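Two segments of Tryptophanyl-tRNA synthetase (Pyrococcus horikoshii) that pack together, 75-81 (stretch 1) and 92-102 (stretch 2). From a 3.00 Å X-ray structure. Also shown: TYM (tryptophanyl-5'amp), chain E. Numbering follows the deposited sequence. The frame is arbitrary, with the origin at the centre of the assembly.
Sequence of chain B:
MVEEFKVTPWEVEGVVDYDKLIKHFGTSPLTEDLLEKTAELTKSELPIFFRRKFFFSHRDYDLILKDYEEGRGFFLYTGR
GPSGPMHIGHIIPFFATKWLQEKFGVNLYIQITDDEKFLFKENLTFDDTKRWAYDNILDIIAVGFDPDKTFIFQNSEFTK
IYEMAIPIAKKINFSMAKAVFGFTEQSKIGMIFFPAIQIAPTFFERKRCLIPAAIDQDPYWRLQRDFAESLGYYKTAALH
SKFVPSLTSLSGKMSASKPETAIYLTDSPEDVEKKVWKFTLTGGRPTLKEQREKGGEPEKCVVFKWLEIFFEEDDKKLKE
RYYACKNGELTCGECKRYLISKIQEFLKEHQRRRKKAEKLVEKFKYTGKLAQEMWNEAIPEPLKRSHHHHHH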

# COMPACT_ATOMS: atom_id res chain seq x y z
N PHE B 75 -11.26 -1.68 21.93
CA PHE B 75 -11.69 -0.75 20.89
C PHE B 75 -12.46 -1.43 19.75
O PHE B 75 -12.28 -2.62 19.50
CB PHE B 75 -10.52 0.10 20.36
CG PHE B 75 -9.60 -0.62 19.41
CD1 PHE B 75 -9.74 -0.45 18.04
CD2 PHE B 75 -8.58 -1.44 19.88
CE1 PHE B 75 -8.88 -1.09 17.14
CE2 PHE B 75 -7.72 -2.09 19.00
CZ PHE B 75 -7.87 -1.91 17.63
N LEU B 76 -13.30 -0.65 19.07
CA LEU B 76 -14.15 -1.17 18.00
C LEU B 76 -13.64 -0.79 16.61
O LEU B 76 -13.09 0.29 16.41
CB LEU B 76 -15.59 -0.67 18.16
CG LEU B 76 -16.42 -1.22 19.33
CD1 LEU B 76 -17.59 -0.29 19.60
CD2 LEU B 76 -16.92 -2.63 19.04
N TYR B 77 -13.82 -1.70 15.67
CA TYR B 77 -13.46 -1.47 14.27
C TYR B 77 -14.44 -2.16 13.34
O TYR B 77 -14.72 -3.35 13.48
CB TYR B 77 -12.01 -1.91 14.00
CG TYR B 77 -11.68 -2.23 12.55
CD1 TYR B 77 -11.83 -1.28 11.54
CD2 TYR B 77 -11.17 -3.48 12.20
CE1 TYR B 77 -11.52 -1.58 10.22
CE2 TYR B 77 -10.85 -3.79 10.88
CZ TYR B 77 -11.03 -2.83 9.90
OH TYR B 77 -10.71 -3.13 8.60
N THR B 78 -14.97 -1.39 12.39
CA THR B 78 -15.80 -1.91 11.31
C THR B 78 -15.53 -1.07 10.06
O THR B 78 -14.85 -0.04 10.14
CB THR B 78 -17.30 -1.93 11.68
OG1 THR B 78 -18.03 -2.71 10.72
CG2 THR B 78 -17.89 -0.52 11.74
N GLY B 79 -16.03 -1.50 8.91
CA GLY B 79 -15.77 -0.80 7.66
C GLY B 79 -16.85 -0.93 6.60
O GLY B 79 -17.88 -1.56 6.82
N ARG B 80 -16.59 -0.33 5.45
CA ARG B 80 -17.53 -0.29 4.34
C ARG B 80 -16.81 -0.10 3.01
O ARG B 80 -15.95 0.78 2.89
CB ARG B 80 -18.58 0.81 4.57
CG ARG B 80 -19.30 1.33 3.32
CD ARG B 80 -20.25 0.31 2.73
NE ARG B 80 -20.67 0.69 1.39
CZ ARG B 80 -21.31 -0.11 0.54
NH1 ARG B 80 -21.59 -1.36 0.88
NH2 ARG B 80 -21.65 0.33 -0.66
N GLY B 81 -17.17 -0.92 2.03
CA GLY B 81 -16.62 -0.81 0.68
C GLY B 81 -17.54 -0.02 -0.24
O GLY B 81 -18.60 -0.52 -0.63
N ILE B 92 -26.67 -2.54 9.34
CA ILE B 92 -26.85 -3.28 10.59
C ILE B 92 -25.57 -3.39 11.43
O ILE B 92 -25.61 -3.14 12.63
CB ILE B 92 -27.54 -4.65 10.38
CG1 ILE B 92 -28.96 -4.45 9.82
CG2 ILE B 92 -27.59 -5.44 11.70
CD1 ILE B 92 -29.80 -5.71 9.71
N PRO B 93 -24.43 -3.77 10.80
CA PRO B 93 -23.17 -3.78 11.55
C PRO B 93 -22.87 -2.45 12.24
O PRO B 93 -22.36 -2.44 13.36
CB PRO B 93 -22.12 -4.06 10.48
CG PRO B 93 -22.85 -4.83 9.45
CD PRO B 93 -24.22 -4.24 9.42
N PHE B 94 -23.21 -1.34 11.58
CA PHE B 94 -22.97 0.00 12.12
C PHE B 94 -23.87 0.35 13.31
O PHE B 94 -23.45 1.06 14.22
CB PHE B 94 -23.09 1.06 11.02
CG PHE B 94 -21.98 1.00 10.00
CD1 PHE B 94 -22.16 0.29 8.81
CD2 PHE B 94 -20.77 1.63 10.23
CE1 PHE B 94 -21.14 0.23 7.86
CE2 PHE B 94 -19.74 1.57 9.29
CZ PHE B 94 -19.93 0.86 8.10
N PHE B 95 -25.10 -0.17 13.29
CA PHE B 95 -26.02 -0.00 14.42
C PHE B 95 -25.57 -0.81 15.64
O PHE B 95 -25.73 -0.36 16.78
CB PHE B 95 -27.45 -0.40 14.03
CG PHE B 95 -28.24 0.72 13.42
CD1 PHE B 95 -28.34 0.85 12.04
CD2 PHE B 95 -28.89 1.64 14.24
CE1 PHE B 95 -29.08 1.89 11.48
CE2 PHE B 95 -29.63 2.69 13.68
CZ PHE B 95 -29.73 2.81 12.30
N ALA B 96 -25.01 -1.99 15.38
CA ALA B 96 -24.44 -2.82 16.43
C ALA B 96 -23.22 -2.15 17.04
O ALA B 96 -23.03 -2.18 18.26
CB ALA B 96 -24.08 -4.19 15.88
N THR B 97 -22.40 -1.54 16.19
CA THR B 97 -21.19 -0.85 16.62
C THR B 97 -21.54 0.43 17.39
O THR B 97 -20.82 0.83 18.30
CB THR B 97 -20.27 -0.52 15.43
OG1 THR B 97 -20.30 -1.60 14.49
CG2 THR B 97 -18.85 -0.31 15.90
N LYS B 98 -22.65 1.06 17.01
CA LYS B 98 -23.18 2.24 17.70
C LYS B 98 -23.52 1.91 19.15
O LYS B 98 -23.10 2.61 20.07
CB LYS B 98 -24.42 2.78 16.98
CG LYS B 98 -25.12 3.93 17.70
CD LYS B 98 -26.57 4.06 17.26
CE LYS B 98 -27.30 5.14 18.05
NZ LYS B 98 -26.81 6.51 17.71
N TRP B 99 -24.26 0.82 19.33
CA TRP B 99 -24.70 0.38 20.65
C TRP B 99 -23.52 -0.02 21.53
O TRP B 99 -23.52 0.26 22.73
CB TRP B 99 -25.68 -0.79 20.52
CG TRP B 99 -26.34 -1.15 21.80
CD1 TRP B 99 -27.51 -0.64 22.29
CD2 TRP B 99 -25.89 -2.10 22.77
NE1 TRP B 99 -27.81 -1.21 23.50
CE2 TRP B 99 -26.83 -2.11 23.82
CE3 TRP B 99 -24.77 -2.94 22.86
CZ2 TRP B 99 -26.70 -2.94 24.94
CZ3 TRP B 99 -24.64 -3.76 23.97
CH2 TRP B 99 -25.60 -3.76 25.00
N LEU B 100 -22.53 -0.69 20.94
CA LEU B 100 -21.34 -1.13 21.66
C LEU B 100 -20.47 0.04 22.10
O LEU B 100 -19.92 0.02 23.20
CB LEU B 100 -20.53 -2.14 20.84
CG LEU B 100 -21.14 -3.53 20.59
CD1 LEU B 100 -20.40 -4.23 19.46
CD2 LEU B 100 -21.14 -4.39 21.85
N GLN B 101 -20.35 1.05 21.25
CA GLN B 101 -19.62 2.27 21.61
C GLN B 101 -20.35 3.02 22.72
O GLN B 101 -19.73 3.54 23.65
CB GLN B 101 -19.42 3.19 20.41
CG GLN B 101 -18.73 4.52 20.77
CD GLN B 101 -18.48 5.37 19.53
OE1 GLN B 101 -19.42 5.73 18.80
NE2 GLN B 101 -17.20 5.73 19.30
N GLU B 102 -21.68 3.06 22.61
CA GLU B 102 -22.53 3.75 23.58
C GLU B 102 -22.34 3.17 24.98
O GLU B 102 -21.91 3.87 25.89
CB GLU B 102 -24.00 3.62 23.15
CG GLU B 102 -24.90 4.76 23.59
CD GLU B 102 -26.29 4.66 22.99
OE1 GLU B 102 -27.07 3.77 23.43
OE2 GLU B 102 -26.61 5.45 22.08
P TYM E . -19.19 -4.27 2.43
O1P TYM E . -19.06 -2.85 2.04
O2P TYM E . -19.48 -5.29 1.40
O5' TYM E . -20.33 -4.40 3.57
C5' TYM E . -20.27 -3.56 4.72
C4' TYM E . -20.83 -4.27 5.96
O4' TYM E . -22.14 -4.82 5.65
C1' TYM E . -22.13 -6.25 5.94
N9 TYM E . -23.09 -6.85 4.97
C4 TYM E . -24.28 -7.36 5.27
N3 TYM E . -24.96 -7.53 6.42
C2 TYM E . -26.16 -8.09 6.44
N1 TYM E . -26.74 -8.50 5.32
C6 TYM E . -26.13 -8.37 4.13
N6 TYM E . -26.72 -8.79 3.02
C5 TYM E . -24.86 -7.78 4.08
N7 TYM E . -24.01 -7.51 3.10
C8 TYM E . -22.93 -6.94 3.64
C2' TYM E . -20.66 -6.66 5.80
O2' TYM E . -20.39 -7.78 6.63
C3' TYM E . -19.94 -5.44 6.37
O3' TYM E . -19.92 -5.51 7.81
NH3 TYM E . -14.30 -5.03 2.47
CA TYM E . -15.41 -4.62 3.33
CB TYM E . -15.11 -3.26 3.96
CG TYM E . -14.43 -3.39 5.35
CD2 TYM E . -14.96 -3.95 6.51
CE2 TYM E . -13.99 -3.84 7.52
CE3 TYM E . -16.19 -4.54 6.80
CD1 TYM E . -13.19 -2.97 5.68
NE1 TYM E . -12.91 -3.24 7.03
CZ2 TYM E . -14.25 -4.32 8.80
CZ3 TYM E . -16.45 -5.03 8.08
CH2 TYM E . -15.48 -4.91 9.08
C TYM E . -16.70 -4.52 2.51
O TYM E . -16.65 -4.29 1.30
OPP TYM E . -17.85 -4.71 3.24

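Stretch 2 is helical throughout, and it lies against the strand formed by residues 75-80 of stretch 1. The two N-to-C directions make an angle of 159°, so the elements run nearly antiparallel, and their axes approach to 9.1 Å. The register follows from this: Leu76 CA is 7.2 Å from Thr97 CA, and Thr78 CA is 7.5 Å from Phe94 CA, so advancing along the strand means going back along the helix. No hydrogen bond crosses the interface. The 372 Å² buried between the stretches, both sides summed, reflects van der Waals packing.

At the start of the stretch, Ile92 stays out of reach of the strand, but its carbonyl serves the helix: Ala96 N donates to Ile92 O at 3.0 Å. Pro93 points toward the strand and touches it lightly, with Pro93 CB 4.3 Å from Thr78 OG1. Its ring also meets the ligand, Pro93 CG lying 3.4 Å from O3' of TYM. The helix is kinked where the N of Pro93, which carries no hydrogen, and the N of Phe94 have no bond to the turn before.

Phe94 leaves the backbone sideways, yet with chi1 at -69° (m) its ring end comes nearer to the strand. Phe94 CE2 lies 3.7 Å from Thr78 CG2, and Phe94 CZ reaches 3.4 Å from Gly79 O. Phe94 CZ is also 3.8 Å from Arg80 CB, which sits at the ring edge, near its plane. One aromatic side chain thus spans three consecutive strand residues. Arg80 offers only the base of its side chain to this packing; its end leads away, and Arg80 NH1 lies 3.2 Å from TYM O1P.

Phe95 and Ala96 make no contact with the strand. One turn on from Pro93, Thr97 points toward it again. Its hydroxyl donates to the carbonyl one turn back, Thr97 OG1 to Pro93 O, at a very short 2.5 Å; Thr97 N donates to Pro93 O at 3.0 Å. Thr97 OG1 approaches Thr78 CG2 to 3.8 Å; since CG2 is a methyl carbon, this is a packing contact.

Lys98 and Trp99 point away, and the next contacts gather around Leu76. Leu76 CD1 lies 3.7 Å from Thr97 O and 3.9 Å from Thr97 CG2, then 3.7 Å from Leu100 CB, an apolar pairing, and 3.5 Å from Gln101 N. Gln101 N is already committed to the helix, donating to Thr97 O at 3.0 Å, so the methyl packs against bonded backbone as well as side chains. Gln101 adds its side chain, Gln101 CB lying 4.0 Å from Leu76 CD1, while Glu102 is out of reach.

Alternation along the strand explains how it serves two neighbours. Leu76 and Thr78 point toward the helix, whereas Tyr77 points away and accepts a hydrogen bond, Tyr77 OH lying 2.7 Å from TYM NE1.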